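Local coordinates for factor H binding protein (Treponema denticola, PDB 3R15), which probably binds the complement regulator factor H, probably as a lipoprotein on the bacterial surface, at residues Ala21-Tyr26 with Glu57-Tyr63. Numbering follows the deposited sequence.
Sequences AQKAHY and EALALDY
His-25 bridges Tyr-63 and Glu-57, using both ring nitrogens. Its CG lies anti to the backbone N (chi1 -176°), which carries the imidazole out from helix 20-36 toward the end of helix 44-59. His-25 ND1 and Tyr-63 OH are hydrogen-bonded (2.8 Å). His-25 NE2 donates to Glu-57 OE1 (3.0 Å), meeting the carboxylate on its anti side. Both oxygens lie near the imidazole plane, so the two nearly straight bonds together fix the rotation of the ring. The His-25 and Tyr-63 rings meet rim to rim, with planes 80° apart. Leu-61 packs its CD1 against His-25 CB (3.5 Å).

Helix 44-59 ends here in a Schellman motif. Tyr-63 N bonds to Ala-58 O and Asp-62 N to Leu-59 O, with Asp-62, at positive phi, as the C' residue. Ala-58 O also takes Leu-61 N, from the opposite face of its plane. Leu-61 O, in this turn, accepts from NE2 of the extended Gln-22 side chain (2.9 Å). That oxygen lies in the Gln-22 amide plane, and the donor lies in the carbonyl plane.

Tyr-63 begins strand 63-67. Its CG sits between the backbone N and the carbonyl carbon (chi1 87°), which turns the ring toward helix 20-36. Ala-58 CB covers one ring face near the rim, and Tyr-26 CB lies 4.0 Å from Tyr-63 CZ. The Tyr-26 ring leads away toward strand 87-91, where its hydroxyl hydrogen-bonds Phe-87 O.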
# COMPACT_ATOMS: atom_id res chain seq x y z
N ALA A 21 7.86 7.88 -11.38
CA ALA A 21 7.78 8.48 -10.05
C ALA A 21 6.69 7.80 -9.24
O ALA A 21 6.85 7.52 -8.05
CB ALA A 21 7.47 9.97 -10.18
N GLN A 22 5.56 7.55 -9.89
CA GLN A 22 4.44 6.88 -9.25
C GLN A 22 4.84 5.46 -8.86
O GLN A 22 4.60 5.03 -7.74
CB GLN A 22 3.24 6.87 -10.18
CG GLN A 22 2.73 8.27 -10.49
CD GLN A 22 1.72 8.31 -11.63
OE1 GLN A 22 1.76 7.50 -12.55
NE2 GLN A 22 0.80 9.29 -11.57
N LYS A 23 5.49 4.76 -9.79
CA LYS A 23 5.89 3.37 -9.53
C LYS A 23 6.94 3.26 -8.43
O LYS A 23 6.92 2.31 -7.65
CB LYS A 23 6.39 2.72 -10.83
CG LYS A 23 6.68 1.23 -10.70
N ALA A 24 7.85 4.22 -8.37
CA ALA A 24 8.90 4.21 -7.36
C ALA A 24 8.29 4.41 -5.98
O ALA A 24 8.68 3.75 -5.01
CB ALA A 24 9.94 5.29 -7.65
N HIS A 25 7.35 5.34 -5.90
CA HIS A 25 6.68 5.62 -4.63
C HIS A 25 5.87 4.42 -4.17
O HIS A 25 5.92 4.05 -3.00
CB HIS A 25 5.78 6.85 -4.77
CG HIS A 25 5.13 7.26 -3.49
ND1 HIS A 25 3.83 6.93 -3.18
CD2 HIS A 25 5.59 7.99 -2.44
CE1 HIS A 25 3.52 7.44 -1.99
NE2 HIS A 25 4.57 8.09 -1.53
N TYR A 26 5.15 3.81 -5.11
CA TYR A 26 4.30 2.66 -4.83
C TYR A 26 5.14 1.47 -4.39
O TYR A 26 4.83 0.81 -3.39
CB TYR A 26 3.45 2.31 -6.04
CG TYR A 26 2.69 1.01 -5.90
CD1 TYR A 26 1.57 0.94 -5.08
CD2 TYR A 26 3.10 -0.13 -6.57
CE1 TYR A 26 0.87 -0.25 -4.94
CE2 TYR A 26 2.41 -1.32 -6.44
CZ TYR A 26 1.30 -1.38 -5.62
OH TYR A 26 0.62 -2.56 -5.49
N GLU A 57 0.37 11.38 0.53
CA GLU A 57 1.62 11.50 -0.23
C GLU A 57 1.42 11.22 -1.72
O GLU A 57 1.91 11.96 -2.58
CB GLU A 57 2.70 10.54 0.30
CG GLU A 57 3.25 10.86 1.68
CD GLU A 57 4.36 9.89 2.08
OE1 GLU A 57 4.95 9.25 1.17
OE2 GLU A 57 4.65 9.75 3.28
N ALA A 58 0.71 10.14 -2.04
CA ALA A 58 0.57 9.72 -3.43
C ALA A 58 -0.19 10.77 -4.24
O ALA A 58 0.01 10.93 -5.44
CB ALA A 58 -0.14 8.37 -3.49
N LEU A 59 -1.05 11.49 -3.55
CA LEU A 59 -1.81 12.57 -4.14
C LEU A 59 -0.89 13.58 -4.85
O LEU A 59 -1.19 14.06 -5.95
CB LEU A 59 -2.60 13.23 -3.02
CG LEU A 59 -3.48 14.41 -3.34
CD1 LEU A 59 -4.45 14.07 -4.49
CD2 LEU A 59 -4.20 14.73 -2.03
N ALA A 60 0.24 13.90 -4.22
CA ALA A 60 1.22 14.82 -4.80
C ALA A 60 1.84 14.27 -6.08
O ALA A 60 2.41 15.01 -6.88
CB ALA A 60 2.30 15.16 -3.78
N LEU A 61 1.73 12.95 -6.27
CA LEU A 61 2.24 12.30 -7.48
C LEU A 61 1.11 11.88 -8.42
O LEU A 61 1.34 11.12 -9.37
CB LEU A 61 3.11 11.08 -7.11
CG LEU A 61 4.28 11.39 -6.18
CD1 LEU A 61 4.88 10.11 -5.64
CD2 LEU A 61 5.34 12.23 -6.89
N ASP A 62 -0.11 12.35 -8.16
CA ASP A 62 -1.25 12.12 -9.05
C ASP A 62 -1.70 10.66 -9.18
O ASP A 62 -2.23 10.26 -10.21
CB ASP A 62 -0.98 12.70 -10.45
CG ASP A 62 -0.83 14.20 -10.46
OD1 ASP A 62 -1.43 14.87 -9.59
OD2 ASP A 62 -0.11 14.73 -11.35
N TYR A 63 -1.51 9.86 -8.13
CA TYR A 63 -2.09 8.52 -8.12
C TYR A 63 -2.60 8.21 -6.72
O TYR A 63 -2.33 8.96 -5.79
CB TYR A 63 -1.09 7.45 -8.63
CG TYR A 63 -0.18 6.87 -7.57
CD1 TYR A 63 0.89 7.60 -7.04
CD2 TYR A 63 -0.37 5.57 -7.11
CE1 TYR A 63 1.72 7.06 -6.06
CE2 TYR A 63 0.45 5.02 -6.15
CZ TYR A 63 1.49 5.75 -5.62
OH TYR A 63 2.29 5.19 -4.66